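Local coordinates for protein-tyrosine-phosphatase (Shewanella sp., PDB 2Z72), which hydrolyses phosphate esters of protein tyrosine in the cold, probably through the two zinc ions held in its calcineurin-like phosphoesterase fold, at residues W25-R30 with N42-C47; D49-K54 with V122-W127; I210-I215 with D271-H276; F265-L270 with L295-V300. All coordinates share one frame; numbering follows the deposited sequence.

How the contacts relate
Near the N terminus, contact 1 closes a short loop: a disulfide ties strand 22-27 to the loop after strand 40-41. That loop runs on into 49-54, which contact 2 lays on helix 122-138, closing a much longer loop. The two touch where R43 probably hydrogen-bonds to L50 and E52. About 38 Å from contact 2, centre to centre, and across the middle of the chain, contacts 3 and 4 share helix 267-277, and their segments alternate, so the loops cross. Contact 3 joins this helix to helix 212-216; contact 4 sets its start on the turn between strands 293-295 and 300-302. A probable S212-E269 hydrogen bond and a D271-K299 salt bridge link them.

Contact 1 (W25-R30 with N42-C47); sequences WICDNR and NRPEHC
The disulfide between C27 and C47 ties strand 22-27, the middle strand of a three-stranded antiparallel sheet, to the loop that runs from strand 40-41 to strand 53-54. Its SG atoms are 2.0 Å apart, and the torsion about the S-S bond is -86°, close to the perpendicular twist a disulfide prefers; C47 is modelled in two conformers, and these values belong to one of them. C27 also opens a type I' beta turn that ends at R30, the tight connection of a beta hairpin, and its N donates a 2.8 Å hydrogen bond to O of R30. On the loop side, the CB of C27 lies 3.5 Å from the O of H46.

Two residues back along the strand, W25 supplies the flat part of the contact. With CG swung to the side of the backbone N (chi1 -50°), the indole extends along the loop, one face against P44 and R43. CD of P44 is 3.5 Å from the centroid of the five-membered ring, only 5° off its normal, and CA of R43 is 3.7 Å from the centroid of the six-membered ring: two CH-pi contacts side by side. The R43 side chain starts over the rim, with CB 3.8 Å from CZ3 of W25, and then leads away to L50, whose carbonyl takes its NH2. NE1 of W25 is hydrogen-bonded to T34 on the adjacent strand, which would limit rotation of the indole. At the far rim of the ring, O of N42 approaches CZ2 of W25 obliquely, to 3.2 Å.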
# COMPACT_ATOMS: atom_id res chain seq x y z
N TRP A 25 -10.28 4.00 20.77
CA TRP A 25 -8.92 3.77 21.19
C TRP A 25 -8.90 2.58 22.11
O TRP A 25 -9.73 2.49 23.05
CB TRP A 25 -8.34 4.95 21.95
CG TRP A 25 -8.51 6.28 21.29
CD1 TRP A 25 -9.62 7.07 21.33
CD2 TRP A 25 -7.58 7.02 20.50
NE1 TRP A 25 -9.45 8.20 20.63
CE2 TRP A 25 -8.20 8.23 20.10
CE3 TRP A 25 -6.26 6.78 20.10
CZ2 TRP A 25 -7.53 9.18 19.31
CZ3 TRP A 25 -5.61 7.73 19.32
CH2 TRP A 25 -6.24 8.94 18.92
N ILE A 26 -7.97 1.65 21.89
CA ILE A 26 -7.69 0.61 22.86
C ILE A 26 -6.51 1.06 23.71
O ILE A 26 -5.42 1.25 23.20
CB ILE A 26 -7.35 -0.74 22.20
CG1 ILE A 26 -8.39 -1.14 21.20
CG2 ILE A 26 -7.17 -1.81 23.28
CD1 ILE A 26 -9.83 -1.07 21.68
N CYS A 27 -6.78 1.32 24.99
CA CYS A 27 -5.77 1.85 25.91
C CYS A 27 -5.69 0.90 27.10
O CYS A 27 -6.63 0.83 27.90
CB CYS A 27 -6.16 3.26 26.35
SG CYS A 27 -6.56 4.38 25.03
N ASP A 28 -4.63 0.13 27.23
CA ASP A 28 -4.47 -0.83 28.35
C ASP A 28 -5.63 -1.79 28.38
O ASP A 28 -6.17 -2.06 29.48
CB ASP A 28 -4.36 -0.09 29.66
CG ASP A 28 -3.58 -0.77 30.77
OD1 ASP A 28 -2.88 -1.78 30.59
OD2 ASP A 28 -3.72 -0.19 31.86
N ASN A 29 -6.00 -2.36 27.27
CA ASN A 29 -7.04 -3.37 27.14
C ASN A 29 -8.43 -2.87 27.54
O ASN A 29 -9.32 -3.68 27.82
CB ASN A 29 -6.78 -4.70 27.83
CG ASN A 29 -5.92 -5.65 27.00
OD1 ASN A 29 -5.45 -5.27 25.92
ND2 ASN A 29 -5.66 -6.85 27.51
N ARG A 30 -8.66 -1.57 27.45
CA ARG A 30 -9.95 -1.02 27.71
C ARG A 30 -10.25 -0.04 26.56
O ARG A 30 -9.34 0.51 25.93
CB ARG A 30 -9.99 -0.28 29.05
CG ARG A 30 -9.80 -1.16 30.26
CD ARG A 30 -11.06 -1.84 30.83
NE ARG A 30 -11.47 -2.97 29.98
CZ ARG A 30 -11.15 -4.24 29.96
NH1 ARG A 30 -11.72 -5.04 29.05
NH2 ARG A 30 -10.24 -4.64 30.87
N ASN A 42 -7.07 13.41 18.53
CA ASN A 42 -6.21 13.51 19.69
C ASN A 42 -6.43 12.33 20.62
O ASN A 42 -7.56 11.97 20.93
CB ASN A 42 -6.48 14.79 20.49
CG ASN A 42 -5.96 15.99 19.72
OD1 ASN A 42 -5.06 15.88 18.88
ND2 ASN A 42 -6.58 17.11 20.05
N ARG A 43 -5.31 11.77 21.08
CA ARG A 43 -5.38 10.58 21.93
C ARG A 43 -5.77 11.00 23.31
O ARG A 43 -5.35 12.01 23.86
CB ARG A 43 -3.96 9.98 21.89
CG ARG A 43 -3.61 8.94 22.80
CD ARG A 43 -2.15 8.90 23.21
NE ARG A 43 -1.20 9.23 22.27
CZ ARG A 43 -0.21 10.05 22.05
NH1 ARG A 43 0.20 10.99 22.88
NH2 ARG A 43 0.46 9.96 20.90
N PRO A 44 -6.60 10.22 23.98
CA PRO A 44 -6.81 10.51 25.38
C PRO A 44 -5.59 10.24 26.25
O PRO A 44 -4.59 9.67 25.84
CB PRO A 44 -7.85 9.46 25.69
CG PRO A 44 -8.08 8.54 24.57
CD PRO A 44 -7.28 9.03 23.47
N GLU A 45 -5.71 10.68 27.50
CA GLU A 45 -4.62 10.35 28.46
C GLU A 45 -4.56 8.86 28.71
O GLU A 45 -5.46 8.02 28.53
CB GLU A 45 -4.88 11.21 29.71
CG GLU A 45 -4.56 12.70 29.57
CD GLU A 45 -5.09 13.51 30.73
OE1 GLU A 45 -6.29 13.26 31.04
OE2 GLU A 45 -4.40 14.34 31.35
N HIS A 46 -3.46 8.37 29.24
CA HIS A 46 -3.35 6.98 29.59
C HIS A 46 -3.45 6.10 28.33
O HIS A 46 -3.96 5.01 28.50
CB HIS A 46 -4.38 6.44 30.60
CG HIS A 46 -4.94 7.24 31.71
ND1 HIS A 46 -6.22 7.04 32.22
CD2 HIS A 46 -4.39 8.24 32.46
CE1 HIS A 46 -6.39 7.89 33.21
NE2 HIS A 46 -5.31 8.64 33.38
N CYS A 47 -3.02 6.64 27.21
CA CYS A 47 -3.14 5.82 26.01
C CYS A 47 -1.87 5.64 25.18
O CYS A 47 -1.96 5.63 23.95
CB CYS A 47 -4.27 6.48 25.18
SG CYS A 47 -4.87 5.06 24.28

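Contact 2 (D49-K54 with V122-W127); sequences DLPETK and VNEVLW
W127 meets P51 and T53 from its first side-chain carbon outward. CB lies between the two, 3.9 Å from OG1 of T53 and 4.0 Å from CG of P51. CG keeps both neighbours, a little farther off, and then the indole divides them: CD1 lies 3.9 Å from CG of P51, while on the other branch CE3 comes to 3.5 Å from OG1 of T53 and also touches the CB and CG2 of that threonine. P51 crosses the tryptophan side chain at about a right angle, T53 at a slant. NE1 turns elsewhere, to the carbonyl of P11. W127 belongs to helix 122-138, the crossover of a beta-alpha-beta unit between the parallel strands 108-111 and 142-145 of the phosphoesterase fold, and 49-54 is a piece of the N-terminal part of the chain laid on its first turns. An alanine in place of W127 would probably open a gap where the indole lies against CG of P51 and OG1 of T53, and leave the carbonyl of P11 without its indole donor. A water donates to the backbone O of W127 at 2.9 Å and is modelled 2.5 Å from OG1 of T53, a distance short enough to be doubtful. One turn back, the chain of E124 turns about its CB-CG bond (chi2 73°), which swings CD toward L50, and OE2 rests 3.9 Å from the methyl CD2 of that leucine.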
# COMPACT_ATOMS: atom_id res chain seq x y z
N ASP A 49 1.37 5.81 22.98
CA ASP A 49 1.92 6.75 22.01
C ASP A 49 1.18 6.55 20.69
O ASP A 49 1.74 6.71 19.61
CB ASP A 49 3.42 6.44 21.87
CG ASP A 49 4.10 7.77 21.55
OD1 ASP A 49 5.23 7.84 21.03
OD2 ASP A 49 3.44 8.82 21.82
N LEU A 50 -0.11 6.18 20.86
CA LEU A 50 -0.89 5.92 19.65
C LEU A 50 -0.96 7.16 18.77
O LEU A 50 -0.91 8.29 19.24
CB LEU A 50 -2.29 5.49 20.02
CG LEU A 50 -2.41 4.18 20.78
CD1 LEU A 50 -3.86 3.93 21.18
CD2 LEU A 50 -1.85 3.03 19.96
N PRO A 51 -1.05 6.93 17.45
CA PRO A 51 -0.93 8.10 16.55
C PRO A 51 -2.09 9.08 16.61
O PRO A 51 -3.25 8.69 16.72
CB PRO A 51 -0.85 7.45 15.16
CG PRO A 51 -1.51 6.15 15.32
CD PRO A 51 -1.17 5.69 16.73
N GLU A 52 -1.77 10.34 16.42
CA GLU A 52 -2.64 11.46 16.33
C GLU A 52 -2.47 12.02 14.92
O GLU A 52 -1.35 12.02 14.37
CB GLU A 52 -2.33 12.52 17.39
CG GLU A 52 -2.34 11.90 18.79
CD GLU A 52 -2.01 12.98 19.82
OE1 GLU A 52 -2.90 13.16 20.70
OE2 GLU A 52 -0.94 13.60 19.76
N THR A 53 -3.56 12.35 14.32
CA THR A 53 -3.65 12.74 12.93
C THR A 53 -4.70 13.84 12.77
O THR A 53 -5.74 13.82 13.46
CB THR A 53 -4.10 11.61 12.00
OG1 THR A 53 -3.30 10.47 12.34
CG2 THR A 53 -3.78 11.83 10.52
N LYS A 54 -4.38 14.74 11.88
CA LYS A 54 -5.40 15.67 11.44
C LYS A 54 -6.11 15.02 10.27
O LYS A 54 -5.46 14.60 9.31
CB LYS A 54 -4.86 17.05 11.04
CG LYS A 54 -5.91 17.94 10.43
CD LYS A 54 -6.04 19.27 11.13
CE LYS A 54 -6.90 20.25 10.35
NZ LYS A 54 -6.21 21.45 9.81
N VAL A 122 -0.21 -2.40 12.60
CA VAL A 122 -0.99 -2.05 11.40
C VAL A 122 -1.50 -0.65 11.45
O VAL A 122 -1.41 0.10 10.46
CB VAL A 122 -2.08 -3.09 11.15
CG1 VAL A 122 -3.00 -2.66 10.02
CG2 VAL A 122 -1.50 -4.47 10.86
N ASN A 123 -2.15 -0.22 12.53
CA ASN A 123 -2.69 1.11 12.57
C ASN A 123 -1.63 2.18 12.58
O ASN A 123 -1.87 3.29 12.04
CB ASN A 123 -3.68 1.27 13.72
CG ASN A 123 -4.95 0.51 13.45
OD1 ASN A 123 -5.56 0.67 12.40
ND2 ASN A 123 -5.38 -0.35 14.39
N GLU A 124 -0.48 1.94 13.16
CA GLU A 124 0.64 2.86 13.09
C GLU A 124 1.01 3.08 11.62
O GLU A 124 1.24 4.20 11.21
CB GLU A 124 1.83 2.35 13.88
CG GLU A 124 1.60 2.32 15.41
CD GLU A 124 0.70 1.27 15.95
OE1 GLU A 124 0.32 0.29 15.30
OE2 GLU A 124 0.31 1.47 17.16
N VAL A 125 1.13 2.01 10.85
CA VAL A 125 1.43 2.15 9.44
C VAL A 125 0.36 2.90 8.72
O VAL A 125 0.63 3.83 7.91
CB VAL A 125 1.71 0.80 8.76
CG1 VAL A 125 2.02 1.05 7.28
CG2 VAL A 125 2.87 0.07 9.42
N LEU A 126 -0.91 2.55 8.95
CA LEU A 126 -2.00 3.20 8.23
C LEU A 126 -2.03 4.68 8.47
O LEU A 126 -2.11 5.50 7.54
CB LEU A 126 -3.33 2.52 8.61
CG LEU A 126 -3.57 1.11 8.06
CD1 LEU A 126 -4.73 0.48 8.78
CD2 LEU A 126 -3.85 1.10 6.56
N TRP A 127 -1.99 5.09 9.75
CA TRP A 127 -2.09 6.52 10.04
C TRP A 127 -0.85 7.27 9.59
O TRP A 127 -0.96 8.45 9.24
CB TRP A 127 -2.43 6.77 11.52
CG TRP A 127 -3.82 6.41 11.87
CD1 TRP A 127 -4.28 5.41 12.65
CD2 TRP A 127 -4.99 7.10 11.37
NE1 TRP A 127 -5.63 5.42 12.69
CE2 TRP A 127 -6.11 6.45 11.93
CE3 TRP A 127 -5.22 8.22 10.54
CZ2 TRP A 127 -7.41 6.86 11.67
CZ3 TRP A 127 -6.51 8.61 10.28
CH2 TRP A 127 -7.59 7.95 10.84
O HOH W 1 -0.91 10.19 11.50

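Contact 3 (I210-I215 with D271-H276); sequences ISSEWI and DTILQH
I215 packs over one face of the imidazole of H276, their side chains running antiparallel as they pass. CG1 of I215 stands above the middle of the ring, 3.7 Å from its centroid and 9° off the normal, a CH-pi contact. CD1 of the same isoleucine continues toward helix 267-277, reaching 3.9 Å from CB of H276. The histidine is brought there by its first torsion, with CG anti to the backbone N (chi1 -176°). Its ring meets W214 quite differently: the two cross at about a right angle, with planes at 82° and centroids 5.5 Å apart for the five-membered ring of the indole, rim to rim, neither lying over the other's face. An alanine in place of I215 would probably uncover that face of the H276 ring, leaving the imidazole freer to turn and a gap next to I273.

I273, one turn earlier on the same helix, points its CD1 at the start of the other segment, 3.4 Å from O of I210, and its CG1 is 4.4 Å from CD1 of I215. S212 brings OG to 4.2 Å from CD1 of I273 while it hydrogen-bonds to OE2 of E269. I273 and its neighbour L274 also pack on I282 of strand 281-284. This is helix-to-helix packing within a beta-alpha-beta connection: helices 212-216 and 267-277 both belong to the excursion that links the parallel, adjacent strands 203-206 and 281-284.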
# COMPACT_ATOMS: atom_id res chain seq x y z
N ILE A 210 1.00 -8.58 -13.80
CA ILE A 210 0.02 -8.67 -14.86
C ILE A 210 0.33 -9.92 -15.68
O ILE A 210 1.41 -10.06 -16.24
CB ILE A 210 0.03 -7.39 -15.72
CG1 ILE A 210 -0.02 -6.11 -14.90
CG2 ILE A 210 -1.09 -7.47 -16.78
CD1 ILE A 210 -1.32 -5.91 -14.15
N SER A 211 -0.66 -10.79 -15.75
CA SER A 211 -0.64 -12.01 -16.54
C SER A 211 -1.19 -11.75 -17.94
O SER A 211 -1.83 -10.73 -18.20
CB SER A 211 -1.41 -13.11 -15.87
OG SER A 211 -2.81 -12.73 -15.83
N SER A 212 -0.98 -12.69 -18.83
CA SER A 212 -1.43 -12.55 -20.22
C SER A 212 -2.93 -12.51 -20.31
O SER A 212 -3.52 -11.97 -21.27
CB SER A 212 -0.84 -13.70 -21.04
OG SER A 212 0.55 -13.38 -21.26
N GLU A 213 -3.63 -13.02 -19.30
CA GLU A 213 -5.13 -12.94 -19.26
C GLU A 213 -5.61 -11.51 -19.26
O GLU A 213 -6.72 -11.26 -19.76
CB GLU A 213 -5.67 -13.74 -18.06
CG GLU A 213 -7.17 -13.76 -17.89
CD GLU A 213 -7.71 -14.76 -16.92
OE1 GLU A 213 -6.87 -15.43 -16.31
OE2 GLU A 213 -8.97 -14.75 -16.73
N TRP A 214 -4.85 -10.56 -18.71
CA TRP A 214 -5.21 -9.15 -18.81
C TRP A 214 -5.47 -8.74 -20.27
O TRP A 214 -6.37 -8.00 -20.61
CB TRP A 214 -4.06 -8.30 -18.19
CG TRP A 214 -4.23 -6.80 -18.39
CD1 TRP A 214 -3.95 -6.01 -19.49
CD2 TRP A 214 -4.75 -5.90 -17.40
NE1 TRP A 214 -4.24 -4.72 -19.28
CE2 TRP A 214 -4.75 -4.62 -17.99
CE3 TRP A 214 -5.23 -6.05 -16.08
CZ2 TRP A 214 -5.19 -3.53 -17.31
CZ3 TRP A 214 -5.66 -4.93 -15.44
CH2 TRP A 214 -5.65 -3.66 -16.01
N ILE A 215 -4.53 -9.17 -21.12
CA ILE A 215 -4.55 -8.81 -22.56
C ILE A 215 -5.71 -9.42 -23.28
O ILE A 215 -6.42 -8.80 -24.04
CB ILE A 215 -3.19 -9.22 -23.20
CG1 ILE A 215 -1.99 -8.54 -22.54
CG2 ILE A 215 -3.27 -8.99 -24.68
CD1 ILE A 215 -0.62 -8.90 -23.06
N ASP A 271 8.25 -9.52 -22.36
CA ASP A 271 8.32 -8.49 -23.37
C ASP A 271 6.97 -8.21 -23.96
O ASP A 271 6.66 -7.05 -24.25
CB ASP A 271 9.30 -8.88 -24.50
CG ASP A 271 10.73 -8.85 -24.05
OD1 ASP A 271 11.06 -8.10 -23.10
OD2 ASP A 271 11.53 -9.55 -24.75
N THR A 272 6.16 -9.24 -24.10
CA THR A 272 4.83 -8.96 -24.67
C THR A 272 3.98 -8.14 -23.71
O THR A 272 3.18 -7.31 -24.17
CB THR A 272 4.12 -10.28 -25.00
OG1 THR A 272 4.84 -11.01 -25.99
CG2 THR A 272 2.76 -10.02 -25.61
N ILE A 273 4.15 -8.34 -22.43
CA ILE A 273 3.41 -7.51 -21.48
C ILE A 273 3.92 -6.10 -21.42
O ILE A 273 3.17 -5.12 -21.43
CB ILE A 273 3.41 -8.25 -20.12
CG1 ILE A 273 2.66 -9.58 -20.27
CG2 ILE A 273 2.92 -7.31 -19.04
CD1 ILE A 273 3.00 -10.62 -19.24
N LEU A 274 5.26 -5.92 -21.38
CA LEU A 274 5.83 -4.61 -21.41
C LEU A 274 5.32 -3.81 -22.64
O LEU A 274 4.96 -2.66 -22.57
CB LEU A 274 7.36 -4.66 -21.51
CG LEU A 274 8.11 -5.27 -20.32
CD1 LEU A 274 9.60 -5.47 -20.63
CD2 LEU A 274 7.87 -4.40 -19.10
N GLN A 275 5.34 -4.47 -23.80
CA GLN A 275 4.89 -3.84 -25.04
C GLN A 275 3.42 -3.46 -24.96
O GLN A 275 2.98 -2.40 -25.43
CB GLN A 275 5.16 -4.81 -26.24
CG GLN A 275 6.63 -4.75 -26.65
CD GLN A 275 7.09 -5.95 -27.45
OE1 GLN A 275 8.31 -6.27 -27.54
NE2 GLN A 275 6.08 -6.60 -28.06
N HIS A 276 2.61 -4.32 -24.34
CA HIS A 276 1.19 -4.05 -24.29
C HIS A 276 0.90 -2.73 -23.57
O HIS A 276 -0.02 -2.03 -23.95
CB HIS A 276 0.50 -5.20 -23.49
CG HIS A 276 -0.98 -5.07 -23.46
ND1 HIS A 276 -1.85 -4.62 -22.49
CD2 HIS A 276 -1.76 -5.32 -24.52
CE1 HIS A 276 -3.09 -4.62 -22.91
NE2 HIS A 276 -3.04 -5.07 -24.14

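Contact 4 (F265-L270 with L295-V300); sequences FTEAEL and LFHNKV
E267 meets K299 and H297 in the polar part of the contact. OE1 of E267 forms a salt bridge with NZ of K299 at 2.7 Å through its anti lone pair, and OE2 uses its syn lone pair to accept from ND1 of H297 at 2.6 Å. That second bond lies close to the imidazole plane, with an N-H...O angle of 147°. The one carboxylate thus holds two side chains of the turn, one by each oxygen. NZ of K299 also pairs with D271, one helical turn on.

The aromatic part is an offset edge-to-face pair. The edge of F265 is turned toward the face of F296, planes 74° apart and centroids 5.8 Å apart.

Apolar packing converges on L270, whose first torsion (chi1 -176°) carries CG toward the turn. Its CD2 touches CB of K299 at 3.5 Å, CB of F296 at 3.6 Å and CG2 of V300 at 3.7 Å.

T266 occupies the N-cap of helix 267-277, and the helix start rests on the type I' turn F296 to K299 that joins strands 293-295 and 300-302. K299 and V300 both face L295 there in a classic beta bulge, at the margin of the six-stranded sheet, where 293-295 is an edge strand.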
# COMPACT_ATOMS: atom_id res chain seq x y z
N PHE A 265 8.55 -18.81 -16.31
CA PHE A 265 8.21 -17.57 -16.97
C PHE A 265 9.39 -17.08 -17.74
O PHE A 265 10.55 -17.06 -17.31
CB PHE A 265 7.82 -16.55 -15.90
CG PHE A 265 7.14 -15.33 -16.50
CD1 PHE A 265 7.82 -14.14 -16.53
CD2 PHE A 265 5.86 -15.38 -17.05
CE1 PHE A 265 7.27 -12.96 -17.05
CE2 PHE A 265 5.32 -14.24 -17.57
CZ PHE A 265 6.03 -13.08 -17.63
N THR A 266 9.07 -16.68 -18.98
CA THR A 266 10.16 -16.33 -19.87
C THR A 266 10.17 -14.83 -20.14
O THR A 266 9.14 -14.16 -20.09
CB THR A 266 10.02 -17.01 -21.23
OG1 THR A 266 8.68 -16.82 -21.75
CG2 THR A 266 10.11 -18.51 -21.07
N GLU A 267 11.39 -14.34 -20.38
CA GLU A 267 11.56 -12.94 -20.73
C GLU A 267 10.81 -12.59 -21.99
O GLU A 267 10.27 -11.49 -22.11
CB GLU A 267 13.03 -12.66 -20.89
CG GLU A 267 13.37 -11.21 -20.91
CD GLU A 267 14.78 -10.80 -20.54
OE1 GLU A 267 15.21 -9.76 -21.08
OE2 GLU A 267 15.43 -11.47 -19.70
N ALA A 268 10.75 -13.46 -22.95
CA ALA A 268 9.93 -13.21 -24.17
C ALA A 268 8.48 -12.87 -23.87
O ALA A 268 7.83 -11.98 -24.37
CB ALA A 268 10.02 -14.40 -25.10
N GLU A 269 7.88 -13.56 -22.95
CA GLU A 269 6.51 -13.44 -22.48
C GLU A 269 6.42 -12.10 -21.75
O GLU A 269 5.49 -11.32 -22.01
CB GLU A 269 6.04 -14.54 -21.52
CG GLU A 269 4.57 -14.62 -21.26
CD GLU A 269 3.64 -15.43 -20.44
OE1 GLU A 269 4.09 -16.53 -20.02
OE2 GLU A 269 2.46 -14.95 -20.23
N LEU A 270 7.43 -11.81 -20.93
CA LEU A 270 7.44 -10.49 -20.29
C LEU A 270 7.46 -9.35 -21.31
O LEU A 270 6.73 -8.36 -21.13
CB LEU A 270 8.65 -10.42 -19.35
CG LEU A 270 8.80 -9.16 -18.54
CD1 LEU A 270 7.60 -8.96 -17.59
CD2 LEU A 270 10.06 -9.27 -17.73
N LEU A 295 14.80 -8.66 -12.04
CA LEU A 295 14.72 -9.91 -12.82
C LEU A 295 14.58 -9.56 -14.29
O LEU A 295 14.11 -8.47 -14.69
CB LEU A 295 13.51 -10.73 -12.35
CG LEU A 295 13.60 -11.25 -10.90
CD1 LEU A 295 12.31 -11.97 -10.64
CD2 LEU A 295 14.75 -12.20 -10.76
N PHE A 296 15.00 -10.49 -15.13
CA PHE A 296 14.81 -10.35 -16.59
C PHE A 296 15.45 -9.07 -17.10
O PHE A 296 14.83 -8.22 -17.70
CB PHE A 296 13.35 -10.43 -16.98
CG PHE A 296 12.68 -11.68 -16.48
CD1 PHE A 296 11.77 -11.62 -15.45
CD2 PHE A 296 12.98 -12.90 -17.02
CE1 PHE A 296 11.15 -12.77 -15.00
CE2 PHE A 296 12.39 -14.08 -16.59
CZ PHE A 296 11.48 -14.01 -15.53
N HIS A 297 16.77 -8.93 -16.87
CA HIS A 297 17.49 -7.76 -17.33
C HIS A 297 16.81 -6.50 -16.79
O HIS A 297 16.65 -5.49 -17.49
CB HIS A 297 17.64 -7.84 -18.85
CG HIS A 297 18.39 -9.05 -19.37
ND1 HIS A 297 17.74 -10.19 -19.74
CD2 HIS A 297 19.69 -9.28 -19.49
CE1 HIS A 297 18.64 -11.11 -20.13
NE2 HIS A 297 19.83 -10.57 -19.99
N ASN A 298 16.41 -6.54 -15.53
CA ASN A 298 15.76 -5.48 -14.77
C ASN A 298 14.48 -4.94 -15.41
O ASN A 298 14.04 -3.83 -15.09
CB ASN A 298 16.73 -4.35 -14.62
CG ASN A 298 17.86 -4.61 -13.66
OD1 ASN A 298 17.65 -5.19 -12.63
ND2 ASN A 298 19.06 -4.19 -14.03
N LYS A 299 13.82 -5.77 -16.18
CA LYS A 299 12.47 -5.49 -16.68
C LYS A 299 11.39 -5.64 -15.61
O LYS A 299 10.36 -4.99 -15.72
CB LYS A 299 12.17 -6.43 -17.86
CG LYS A 299 13.07 -6.12 -19.04
CD LYS A 299 12.88 -7.10 -20.17
CE LYS A 299 13.91 -6.91 -21.25
NZ LYS A 299 13.78 -7.92 -22.35
N VAL A 300 11.64 -6.49 -14.61
CA VAL A 300 10.80 -6.58 -13.42
C VAL A 300 11.68 -6.17 -12.24
O VAL A 300 12.79 -6.68 -12.09
CB VAL A 300 10.23 -7.99 -13.19
CG1 VAL A 300 9.61 -8.11 -11.79
CG2 VAL A 300 9.17 -8.39 -14.21